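Local coordinates for Pli0006 protein (Listeria innocua, PDB 3OP9), which is a plasmid-encoded putative transcriptional regulator of the helix-turn-helix XRE family that probably binds DNA, at residues A[10-15]-A[42-46]; A[28-32]-A[56-60]. One frame throughout, in Å; residues are numbered along the deposited sequence.

How the contacts relate
Both contacts hold together the helical N-terminal bundle, and both are partly buried and without a hydrogen bond across them. Contact 1 sets helix 10-21 against the C-terminal end of helix 36-44, with backbones so close that an alanine methyl rests on carbonyl oxygens. In contact 2 the axes of segments 28-32 and 56-60 stay 11.0 Å apart, and leucine side chains bridge the gap, flanked by more exposed Arg56 and Tyr60. The segments alternate along the chain, and the contacts, with centres about 14 Å apart, share one apolar core: Met43 CE lies 3.3 Å from Ile28 CD1, Tyr42 CE2 3.8 Å from Leu32 CD1, and Phe10 CZ 3.8 Å from Leu57 CD1.

Contact 1 of 2, residues A[10-15]-A[42-46]; sequences FAENLS and YMSGE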
loop_
_atom_site.group_PDB
_atom_site.type_symbol
_atom_site.label_atom_id
_atom_site.label_comp_id
_atom_site.label_asym_id
_atom_site.label_seq_id
_atom_site.Cartn_x
_atom_site.Cartn_y
_atom_site.Cartn_z
ATOM N N PHE A 10 -18.356 -1.671 -7.837
ATOM C CA PHE A 10 -18.931 -0.921 -6.723
ATOM C C PHE A 10 -20.278 -1.539 -6.304
ATOM O O PHE A 10 -20.544 -1.722 -5.123
ATOM C CB PHE A 10 -19.135 0.545 -7.097
ATOM C CG PHE A 10 -19.919 1.317 -6.062
ATOM C CD1 PHE A 10 -19.384 1.535 -4.783
ATOM C CD2 PHE A 10 -21.198 1.777 -6.345
ATOM C CE1 PHE A 10 -20.105 2.240 -3.812
ATOM C CE2 PHE A 10 -21.924 2.479 -5.390
ATOM C CZ PHE A 10 -21.377 2.716 -4.123
ATOM N N ALA A 11 -21.132 -1.888 -7.254
ATOM C CA ALA A 11 -22.473 -2.298 -6.849
ATOM C C ALA A 11 -22.384 -3.617 -6.064
ATOM O O ALA A 11 -23.079 -3.807 -5.053
ATOM C CB ALA A 11 -23.385 -2.443 -8.050
ATOM N N GLU A 12 -21.539 -4.534 -6.552
ATOM C CA GLU A 12 -21.331 -5.849 -5.908
ATOM C C GLU A 12 -20.735 -5.654 -4.505
ATOM O O GLU A 12 -21.149 -6.303 -3.541
ATOM C CB GLU A 12 -20.416 -6.721 -6.797
ATOM C CG GLU A 12 -20.069 -8.077 -6.187
ATOM C CD GLU A 12 -19.192 -8.952 -7.102
ATOM O OE1 GLU A 12 -19.168 -8.721 -8.334
ATOM O OE2 GLU A 12 -18.524 -9.874 -6.581
ATOM N N ASN A 13 -19.768 -4.745 -4.398
ATOM C CA ASN A 13 -19.108 -4.459 -3.119
ATOM C C ASN A 13 -20.048 -3.814 -2.126
ATOM O O ASN A 13 -20.073 -4.182 -0.949
ATOM C CB ASN A 13 -17.885 -3.552 -3.316
ATOM C CG ASN A 13 -16.761 -4.260 -4.008
ATOM O OD1 ASN A 13 -16.792 -5.479 -4.154
ATOM N ND2 ASN A 13 -15.737 -3.518 -4.394
ATOM N N LEU A 14 -20.847 -2.862 -2.594
ATOM C CA LEU A 14 -21.744 -2.201 -1.674
ATOM C C LEU A 14 -22.767 -3.246 -1.195
ATOM O O LEU A 14 -23.151 -3.265 -0.032
ATOM C CB LEU A 14 -22.438 -1.012 -2.350
ATOM C CG LEU A 14 -23.301 -0.207 -1.368
ATOM C CD1 LEU A 14 -22.431 0.388 -0.261
ATOM C CD2 LEU A 14 -24.047 0.883 -2.082
ATOM N N SER A 15 -23.190 -4.134 -2.098
ATOM C CA SER A 15 -24.164 -5.160 -1.749
ATOM C C SER A 15 -23.589 -6.098 -0.674
ATOM O O SER A 15 -24.278 -6.478 0.269
ATOM C CB SER A 15 -24.609 -5.938 -2.997
ATOM O OG SER A 15 -25.325 -5.093 -3.912
ATOM N N TYR A 42 -27.957 2.080 -6.449
ATOM C CA TYR A 42 -26.513 1.847 -6.277
ATOM C C TYR A 42 -26.204 0.370 -6.275
ATOM O O TYR A 42 -25.222 -0.067 -6.888
ATOM C CB TYR A 42 -26.005 2.381 -4.944
ATOM C CG TYR A 42 -25.929 3.875 -4.814
ATOM C CD1 TYR A 42 -25.980 4.711 -5.924
ATOM C CD2 TYR A 42 -25.816 4.451 -3.564
ATOM C CE1 TYR A 42 -25.916 6.110 -5.769
ATOM C CE2 TYR A 42 -25.755 5.815 -3.401
ATOM C CZ TYR A 42 -25.802 6.643 -4.496
ATOM O OH TYR A 42 -25.722 8.007 -4.268
HETATM N N MSE A 43 -27.025 -0.384 -5.542
HETATM C CA MSE A 43 -26.786 -1.813 -5.298
HETATM C C MSE A 43 -26.985 -2.639 -6.554
HETATM O O MSE A 43 -26.344 -3.665 -6.726
HETATM C CB MSE A 43 -27.718 -2.356 -4.208
HETATM C CG MSE A 43 -27.651 -1.633 -2.875
HETATM SE SE MSE A 43 -26.275 -2.271 -1.623
HETATM C CE MSE A 43 -26.431 -0.806 -0.338
ATOM N N SER A 44 -27.881 -2.196 -7.425
ATOM C CA SER A 44 -28.220 -2.946 -8.617
ATOM C C SER A 44 -27.337 -2.489 -9.757
ATOM O O SER A 44 -27.369 -3.064 -10.846
ATOM C CB SER A 44 -29.688 -2.745 -8.972
ATOM O OG SER A 44 -29.915 -1.401 -9.312
ATOM N N GLY A 45 -26.562 -1.439 -9.502
ATOM C CA GLY A 45 -25.664 -0.868 -10.493
ATOM C C GLY A 45 -26.347 0.045 -11.507
ATOM O O GLY A 45 -25.750 0.439 -12.504
ATOM N N GLU A 46 -27.601 0.384 -11.247
ATOM C CA GLU A 46 -28.362 1.211 -12.177
ATOM C C GLU A 46 -27.915 2.665 -12.142
ATOM O O GLU A 46 -28.126 3.413 -13.096
ATOM C CB GLU A 46 -29.848 1.105 -11.867
ATOM C CG GLU A 46 -30.438 -0.237 -12.272
ATOM C CD GLU A 46 -31.932 -0.289 -12.084
ATOM O OE1 GLU A 46 -32.659 0.020 -13.050
ATOM O OE2 GLU A 46 -32.374 -0.634 -10.968
#
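This is a close helix-to-helix packing contact in the helix-turn-helix domain, where the first turns of helix 10-21 meet the C-terminal end of helix 36-44. In the XRE-type fold helix 36-44 corresponds to the second helix of the helix-turn-helix motif, usually the recognition helix, so the contact ties that helix to the one that opens the bundle. The approach is tightest at Ala11 and Met43, whose CA atoms are 4.6 Å apart. A residue as small as Ala11 permits this: its CB sits directly on the backbone, 3.2 Å from Tyr42 O, 3.5 Å from Met43 O and 3.6 Å from Gly45 N. Gly45, with phi of 80°, is where the chain departs from helical geometry, and it turns the backbone past the alanine methyl. Ala11 CA also makes a CA-H...O contact with Tyr42 O, at 3.5 Å but strongly bent, 123° at the hydrogen.

Apolar side chains extend the interface towards the bundle interior. Phe10 CE2 lies 4.1 Å from Tyr42 CB, and Leu14 CD2 packs against the same CB at 3.8 Å. Phe10 continues onto Leu54 and Leu57 of helix 51-61, while Tyr42 reaches Leu32 of helix 25-32, so the contact runs into the centre of the bundle. Met43, a selenomethionine with two conformers, carries CE in the one given (m,m,t) into the space between Leu14 and Ile28, a short 3.3 Å from Leu14 CG. At the more exposed edge, Ser15 OG lies 3.3 Å from Met43 O but gives its hydrogen bond within its own helix, to Ala11 O at 2.8 Å.

Contact 2 of 2, residues A[28-32]-A[56-60]; sequences IAELL and RLATY
Segments 28-32 and 56-60, both helical throughout, cross at 114° between their N-to-C directions, with axes 11.0 Å apart at closest approach. The nearest CA atoms, those of Leu32 and Arg56, are 7.0 Å apart, so side chains fill the gap. Leu32, at phi/psi -98/-3, is the last residue of helix 25-32.

Apolar packing dominates. Leu57 (m,t) is the hub: its CD2 lies 4.0 Å from Leu31 CD2 and 4.3 Å from Ile28 CG2, and its CG 3.9 Å from Leu32 CD2. Leu32 is m,t and Leu31 t,p; Leu31 CD1 also meets Tyr60 CD1 at 3.8 Å, with Tyr60 in the t rotamer.

Arg56 (m,t,t) lays its aliphatic part along Leu32 and Leu31, with CB 3.7 Å from Leu32 CD2 and CD 3.9 Å from Leu31 O.

On the far side of helix 51-61, Thr59 OG1 hydrogen-bonds Tyr71 OH of the third subunit. Helix 51-61, packed on helix 25-32, the first of the helix-turn-helix pair, helps build the hydrophobic core of the all-helical XRE-type domain.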
loop_
_atom_site.group_PDB
_atom_site.type_symbol
_atom_site.label_atom_id
_atom_site.label_comp_id
_atom_site.label_asym_id
_atom_site.label_seq_id
_atom_site.Cartn_x
_atom_site.Cartn_y
_atom_site.Cartn_z
ATOM N N ILE A 28 -28.279 3.232 5.043
ATOM C CA ILE A 28 -27.265 3.771 4.154
ATOM C C ILE A 28 -27.770 5.079 3.556
ATOM O O ILE A 28 -26.992 6.025 3.395
ATOM C CB ILE A 28 -26.894 2.761 3.055
ATOM C CG1 ILE A 28 -26.265 1.524 3.707
ATOM C CG2 ILE A 28 -25.959 3.389 2.016
ATOM C CD1 ILE A 28 -26.211 0.296 2.798
ATOM N N ALA A 29 -29.068 5.141 3.238
ATOM C CA ALA A 29 -29.629 6.348 2.631
ATOM C C ALA A 29 -29.464 7.506 3.603
ATOM O O ALA A 29 -29.121 8.625 3.210
ATOM C CB ALA A 29 -31.117 6.158 2.283
ATOM N N GLU A 30 -29.710 7.224 4.878
ATOM C CA GLU A 30 -29.612 8.252 5.913
ATOM C C GLU A 30 -28.170 8.737 5.991
ATOM O O GLU A 30 -27.934 9.928 6.114
ATOM C CB GLU A 30 -30.106 7.725 7.272
ATOM C CG GLU A 30 -31.607 7.940 7.515
ATOM C CD GLU A 30 -32.342 6.697 8.042
ATOM O OE1 GLU A 30 -31.847 6.051 8.995
ATOM O OE2 GLU A 30 -33.425 6.372 7.500
ATOM N N LEU A 31 -27.210 7.815 5.897
ATOM C CA LEU A 31 -25.785 8.156 5.942
ATOM C C LEU A 31 -25.383 9.102 4.805
ATOM O O LEU A 31 -24.569 10.005 4.978
ATOM C CB LEU A 31 -24.944 6.878 5.833
ATOM C CG LEU A 31 -23.424 7.033 5.794
ATOM C CD1 LEU A 31 -22.856 7.379 7.173
ATOM C CD2 LEU A 31 -22.783 5.762 5.268
ATOM N N LEU A 32 -25.951 8.882 3.632
ATOM C CA LEU A 32 -25.562 9.655 2.463
ATOM C C LEU A 32 -26.515 10.800 2.173
ATOM O O LEU A 32 -26.292 11.552 1.242
ATOM C CB LEU A 32 -25.490 8.770 1.240
ATOM C CG LEU A 32 -24.541 7.584 1.339
ATOM C CD1 LEU A 32 -24.682 6.772 0.084
ATOM C CD2 LEU A 32 -23.117 8.059 1.550
ATOM N N ARG A 56 -17.856 9.414 1.691
ATOM C CA ARG A 56 -18.604 9.154 2.913
ATOM C C ARG A 56 -18.671 7.651 3.160
ATOM O O ARG A 56 -18.547 7.223 4.305
ATOM C CB ARG A 56 -20.037 9.713 2.870
ATOM C CG ARG A 56 -20.157 11.210 2.901
ATOM C CD ARG A 56 -21.629 11.610 3.015
ATOM N NE ARG A 56 -21.821 13.051 3.162
ATOM C CZ ARG A 56 -21.578 13.730 4.280
ATOM N NH1 ARG A 56 -21.119 13.104 5.355
ATOM N NH2 ARG A 56 -21.786 15.042 4.321
ATOM N N LEU A 57 -18.875 6.848 2.111
ATOM C CA LEU A 57 -18.940 5.388 2.317
ATOM C C LEU A 57 -17.573 4.820 2.717
ATOM O O LEU A 57 -17.456 3.956 3.608
ATOM C CB LEU A 57 -19.423 4.684 1.038
ATOM C CG LEU A 57 -20.890 4.946 0.671
ATOM C CD1 LEU A 57 -21.194 4.513 -0.732
ATOM C CD2 LEU A 57 -21.774 4.219 1.690
ATOM N N ALA A 58 -16.524 5.278 2.053
ATOM C CA ALA A 58 -15.184 4.738 2.360
ATOM C C ALA A 58 -14.816 5.074 3.797
ATOM O O ALA A 58 -14.201 4.273 4.501
ATOM C CB ALA A 58 -14.148 5.311 1.396
ATOM N N THR A 59 -15.187 6.281 4.236
ATOM C CA THR A 59 -14.860 6.709 5.587
ATOM C C THR A 59 -15.671 5.856 6.589
ATOM O O THR A 59 -15.145 5.399 7.601
ATOM C CB THR A 59 -15.178 8.215 5.751
ATOM O OG1 THR A 59 -14.354 8.961 4.845
ATOM C CG2 THR A 59 -14.915 8.682 7.179
ATOM N N TYR A 60 -16.947 5.639 6.292
ATOM C CA TYR A 60 -17.809 4.887 7.216
ATOM C C TYR A 60 -17.285 3.450 7.416
ATOM O O TYR A 60 -17.197 2.968 8.535
ATOM C CB TYR A 60 -19.243 4.857 6.705
ATOM C CG TYR A 60 -20.131 4.108 7.652
ATOM C CD1 TYR A 60 -20.624 4.729 8.796
ATOM C CD2 TYR A 60 -20.431 2.771 7.447
ATOM C CE1 TYR A 60 -21.421 4.041 9.697
ATOM C CE2 TYR A 60 -21.239 2.082 8.353
ATOM C CZ TYR A 60 -21.723 2.735 9.468
ATOM O OH TYR A 60 -22.523 2.070 10.372
#